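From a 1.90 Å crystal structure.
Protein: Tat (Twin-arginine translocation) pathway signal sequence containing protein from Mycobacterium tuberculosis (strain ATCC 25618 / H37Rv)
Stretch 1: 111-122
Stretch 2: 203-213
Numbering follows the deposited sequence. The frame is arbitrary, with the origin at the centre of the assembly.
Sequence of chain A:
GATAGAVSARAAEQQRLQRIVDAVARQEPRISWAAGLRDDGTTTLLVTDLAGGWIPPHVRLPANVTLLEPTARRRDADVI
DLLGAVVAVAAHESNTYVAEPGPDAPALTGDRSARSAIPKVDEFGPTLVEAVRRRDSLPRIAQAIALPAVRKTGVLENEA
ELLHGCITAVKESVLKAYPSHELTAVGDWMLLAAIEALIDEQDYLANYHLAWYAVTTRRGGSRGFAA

Stretch 1, residues 111-122: DRSARSAIPKVD
Stretch 2 (203-213) DYLANYHLAWY

Residues 203-213 are helical throughout, and the helix runs on beyond Tyr213. Against it lies a short helix that starts at Asp111 and gives way to an irregular segment; the two axes come within 10.2 Å, their N-to-C directions 44° apart. CA atoms pair Ser116 with Tyr204 (6.0 Å), Arg115 with Tyr208 (6.2 Å) and Lys120 with Asn207 (6.4 Å).

Arg115, which loses the most surface, points its CA-CB bond toward the long helix. Its chi1 to chi3 are m, t, t, with chi4 near -96°. CB sits over the face of the Tyr208 ring (chi1 t, chi2 90°), 4.1 Å from the centroid in a CH-pi contact, while NH1 approaches Tyr208 CE2 at 3.4 Å, placing that ring atom at the guanidinium edge. CD packs 3.6 Å from Leu205 CD2. The extended chain is tethered one turn back, where Arg115 NE forms a salt bridge with Asp111 OD1 at 3.0 Å. The side chain packs along its length, from CB to NH1, while its NE is paid for within its own helix by Asp111 and its NH1 and NH2 also find partners elsewhere in the structure.

Tyr204 (chi1 p, chi2 -87°) covers the N-terminal end. Ser116 OG lies 3.0 Å from its CD2 and donates to Arg112 O at 2.5 Å; Tyr204 OH lies over one face of the Arg112 guanidinium, 3.6 Å from NH1.

Ile118 (m, t) also points inward, setting CD1 3.7 Å from Tyr208 CD1 and CG2 3.9 Å from Ala211 CB. From here phi/psi values of -90/131, -57/153, -59/127 and -60/141 carry Ile118 through Val121 in extended form past Asn207 (chi1 t, chi2 72°), whose amide reads the backbone: ND2 donates to Pro119 O at 3.1 Å, and OD1 accepts from Val121 N at 2.7 Å, both nearly linear. A water bridges Asn207 OD1 (3.1 Å) and Lys120 NZ (2.6 Å). Val121 (t) then brings CG2 within 4.0 Å of Ala211 CB.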

# COMPACT_ATOMS: atom_id res chain seq x y z
N ASP A 111 6.38 4.08 -7.49
CA ASP A 111 5.98 2.80 -6.91
C ASP A 111 7.14 1.81 -6.84
O ASP A 111 7.30 1.11 -5.84
CB ASP A 111 4.82 2.19 -7.71
CG ASP A 111 3.50 2.87 -7.41
OD1 ASP A 111 2.90 2.58 -6.36
OD2 ASP A 111 3.07 3.71 -8.23
N ARG A 112 7.96 1.74 -7.89
CA ARG A 112 9.03 0.75 -7.93
C ARG A 112 10.02 0.96 -6.79
O ARG A 112 10.35 0.01 -6.06
CB ARG A 112 9.75 0.79 -9.27
CG ARG A 112 10.81 -0.30 -9.42
CD ARG A 112 11.64 -0.11 -10.68
NE ARG A 112 10.80 0.15 -11.84
CZ ARG A 112 10.31 -0.80 -12.64
NH1 ARG A 112 10.59 -2.07 -12.40
NH2 ARG A 112 9.56 -0.47 -13.68
N SER A 113 10.50 2.19 -6.61
CA SER A 113 11.48 2.45 -5.57
C SER A 113 10.86 2.37 -4.18
O SER A 113 11.47 1.84 -3.25
CB SER A 113 12.14 3.81 -5.79
OG SER A 113 11.17 4.84 -5.89
N ALA A 114 9.64 2.89 -4.02
CA ALA A 114 9.02 2.94 -2.70
C ALA A 114 8.70 1.54 -2.18
O ALA A 114 8.85 1.27 -0.98
CB ALA A 114 7.76 3.80 -2.73
N ARG A 115 8.26 0.64 -3.06
CA ARG A 115 7.81 -0.68 -2.63
C ARG A 115 8.89 -1.75 -2.71
O ARG A 115 8.61 -2.91 -2.40
CB ARG A 115 6.59 -1.11 -3.47
CG ARG A 115 5.39 -0.16 -3.39
CD ARG A 115 4.26 -0.62 -4.30
NE ARG A 115 3.18 0.35 -4.43
CZ ARG A 115 2.06 0.31 -3.71
NH1 ARG A 115 1.87 -0.63 -2.80
NH2 ARG A 115 1.12 1.24 -3.89
N SER A 116 10.12 -1.39 -3.10
CA SER A 116 11.21 -2.36 -3.23
C SER A 116 12.20 -2.32 -2.08
O SER A 116 13.24 -2.98 -2.15
CB SER A 116 11.96 -2.13 -4.54
OG SER A 116 11.13 -2.34 -5.67
N ALA A 117 11.91 -1.57 -1.01
CA ALA A 117 12.87 -1.38 0.07
C ALA A 117 12.91 -2.55 1.05
O ALA A 117 13.76 -2.55 1.94
CB ALA A 117 12.56 -0.09 0.82
N ILE A 118 12.03 -3.53 0.91
CA ILE A 118 11.96 -4.65 1.85
C ILE A 118 12.88 -5.77 1.37
O ILE A 118 12.82 -6.15 0.20
CB ILE A 118 10.52 -5.16 2.01
CG1 ILE A 118 9.60 -4.03 2.45
CG2 ILE A 118 10.47 -6.32 3.00
CD1 ILE A 118 8.13 -4.38 2.38
N PRO A 119 13.73 -6.31 2.24
CA PRO A 119 14.54 -7.47 1.85
C PRO A 119 13.67 -8.63 1.39
O PRO A 119 12.51 -8.76 1.81
CB PRO A 119 15.31 -7.82 3.13
CG PRO A 119 15.32 -6.55 3.93
CD PRO A 119 14.03 -5.86 3.61
N LYS A 120 14.23 -9.47 0.52
CA LYS A 120 13.51 -10.63 0.03
C LYS A 120 13.10 -11.53 1.19
O LYS A 120 13.93 -11.92 2.02
CB LYS A 120 14.37 -11.40 -0.97
CG LYS A 120 13.68 -12.58 -1.63
CD LYS A 120 14.51 -13.12 -2.79
CE LYS A 120 14.02 -14.49 -3.26
NZ LYS A 120 12.56 -14.50 -3.58
N VAL A 121 11.81 -11.85 1.24
CA VAL A 121 11.30 -12.75 2.27
C VAL A 121 11.99 -14.10 2.15
O VAL A 121 12.26 -14.60 1.05
CB VAL A 121 9.77 -12.89 2.14
CG1 VAL A 121 9.25 -14.08 2.92
CG2 VAL A 121 9.09 -11.61 2.60
N ASP A 122 12.31 -14.70 3.30
CA ASP A 122 12.92 -16.03 3.31
C ASP A 122 11.93 -17.07 2.79
O ASP A 122 10.76 -17.08 3.17
CB ASP A 122 13.37 -16.40 4.72
CG ASP A 122 14.09 -17.73 4.77
OD1 ASP A 122 15.05 -17.91 4.00
OD2 ASP A 122 13.69 -18.60 5.58
N ASP A 203 8.03 -9.59 -9.18
CA ASP A 203 8.37 -10.37 -7.99
C ASP A 203 8.67 -9.49 -6.79
O ASP A 203 8.39 -9.89 -5.65
CB ASP A 203 9.56 -11.28 -8.29
CG ASP A 203 9.19 -12.47 -9.15
OD1 ASP A 203 8.26 -12.35 -9.97
OD2 ASP A 203 9.82 -13.54 -8.99
N TYR A 204 9.24 -8.31 -7.01
CA TYR A 204 9.49 -7.41 -5.88
C TYR A 204 8.19 -6.88 -5.29
O TYR A 204 8.13 -6.61 -4.08
CB TYR A 204 10.39 -6.25 -6.32
CG TYR A 204 9.75 -5.32 -7.31
CD1 TYR A 204 9.81 -5.59 -8.67
CD2 TYR A 204 9.07 -4.18 -6.89
CE1 TYR A 204 9.22 -4.74 -9.59
CE2 TYR A 204 8.49 -3.33 -7.80
CZ TYR A 204 8.56 -3.61 -9.15
OH TYR A 204 7.98 -2.77 -10.07
N LEU A 205 7.15 -6.73 -6.11
CA LEU A 205 5.85 -6.34 -5.57
C LEU A 205 5.20 -7.47 -4.80
O LEU A 205 4.63 -7.25 -3.72
CB LEU A 205 4.92 -5.88 -6.70
CG LEU A 205 5.21 -4.53 -7.36
CD1 LEU A 205 4.09 -4.20 -8.32
CD2 LEU A 205 5.34 -3.45 -6.30
N ALA A 206 5.26 -8.70 -5.33
CA ALA A 206 4.78 -9.86 -4.59
C ALA A 206 5.47 -9.97 -3.25
O ALA A 206 4.84 -10.29 -2.23
CB ALA A 206 4.99 -11.13 -5.42
N ASN A 207 6.78 -9.69 -3.22
CA ASN A 207 7.52 -9.68 -1.96
C ASN A 207 6.97 -8.62 -1.01
O ASN A 207 6.76 -8.88 0.18
CB ASN A 207 9.00 -9.44 -2.25
CG ASN A 207 9.87 -9.64 -1.03
OD1 ASN A 207 10.08 -10.76 -0.58
ND2 ASN A 207 10.40 -8.54 -0.49
N TYR A 208 6.73 -7.41 -1.53
CA TYR A 208 6.19 -6.33 -0.71
C TYR A 208 4.88 -6.73 -0.04
O TYR A 208 4.69 -6.55 1.16
CB TYR A 208 5.99 -5.08 -1.58
CG TYR A 208 5.22 -3.94 -0.94
CD1 TYR A 208 5.88 -2.95 -0.22
CD2 TYR A 208 3.84 -3.84 -1.09
CE1 TYR A 208 5.18 -1.90 0.35
CE2 TYR A 208 3.14 -2.79 -0.52
CZ TYR A 208 3.81 -1.82 0.20
OH TYR A 208 3.11 -0.78 0.77
N HIS A 209 3.95 -7.30 -0.82
CA HIS A 209 2.65 -7.65 -0.27
C HIS A 209 2.74 -8.84 0.68
O HIS A 209 2.03 -8.89 1.69
CB HIS A 209 1.66 -7.93 -1.40
CG HIS A 209 1.27 -6.71 -2.17
ND1 HIS A 209 0.66 -5.62 -1.59
CD2 HIS A 209 1.42 -6.40 -3.48
CE1 HIS A 209 0.44 -4.70 -2.51
NE2 HIS A 209 0.89 -5.15 -3.66
N LEU A 210 3.61 -9.80 0.38
CA LEU A 210 3.77 -10.96 1.26
C LEU A 210 4.38 -10.55 2.60
O LEU A 210 3.97 -11.05 3.65
CB LEU A 210 4.64 -12.02 0.58
CG LEU A 210 4.26 -13.49 0.73
CD1 LEU A 210 5.51 -14.36 0.85
CD2 LEU A 210 3.31 -13.74 1.89
N ALA A 211 5.37 -9.65 2.58
CA ALA A 211 5.97 -9.19 3.82
C ALA A 211 4.94 -8.47 4.69
O ALA A 211 4.88 -8.68 5.90
CB ALA A 211 7.15 -8.27 3.53
N TRP A 212 4.11 -7.62 4.07
CA TRP A 212 3.09 -6.92 4.83
C TRP A 212 1.99 -7.87 5.32
O TRP A 212 1.39 -7.62 6.37
CB TRP A 212 2.49 -5.79 4.00
CG TRP A 212 3.26 -4.52 4.13
CD1 TRP A 212 4.16 -4.01 3.23
CD2 TRP A 212 3.22 -3.61 5.23
NE1 TRP A 212 4.67 -2.82 3.71
CE2 TRP A 212 4.11 -2.56 4.94
CE3 TRP A 212 2.51 -3.58 6.43
CZ2 TRP A 212 4.31 -1.49 5.81
CZ3 TRP A 212 2.71 -2.52 7.30
CH2 TRP A 212 3.61 -1.48 6.98
N TYR A 213 1.73 -8.94 4.58
CA TYR A 213 0.76 -9.93 5.05
C TYR A 213 1.20 -10.54 6.38
O TYR A 213 0.38 -10.77 7.27
CB TYR A 213 0.56 -11.03 4.00
CG TYR A 213 -0.37 -12.13 4.47
CD1 TYR A 213 -1.75 -11.99 4.38
CD2 TYR A 213 0.13 -13.31 5.00
CE1 TYR A 213 -2.60 -12.99 4.81
CE2 TYR A 213 -0.71 -14.32 5.43
CZ TYR A 213 -2.08 -14.15 5.33
OH TYR A 213 -2.92 -15.15 5.76
O HOH W 1 10.95 -12.57 -2.93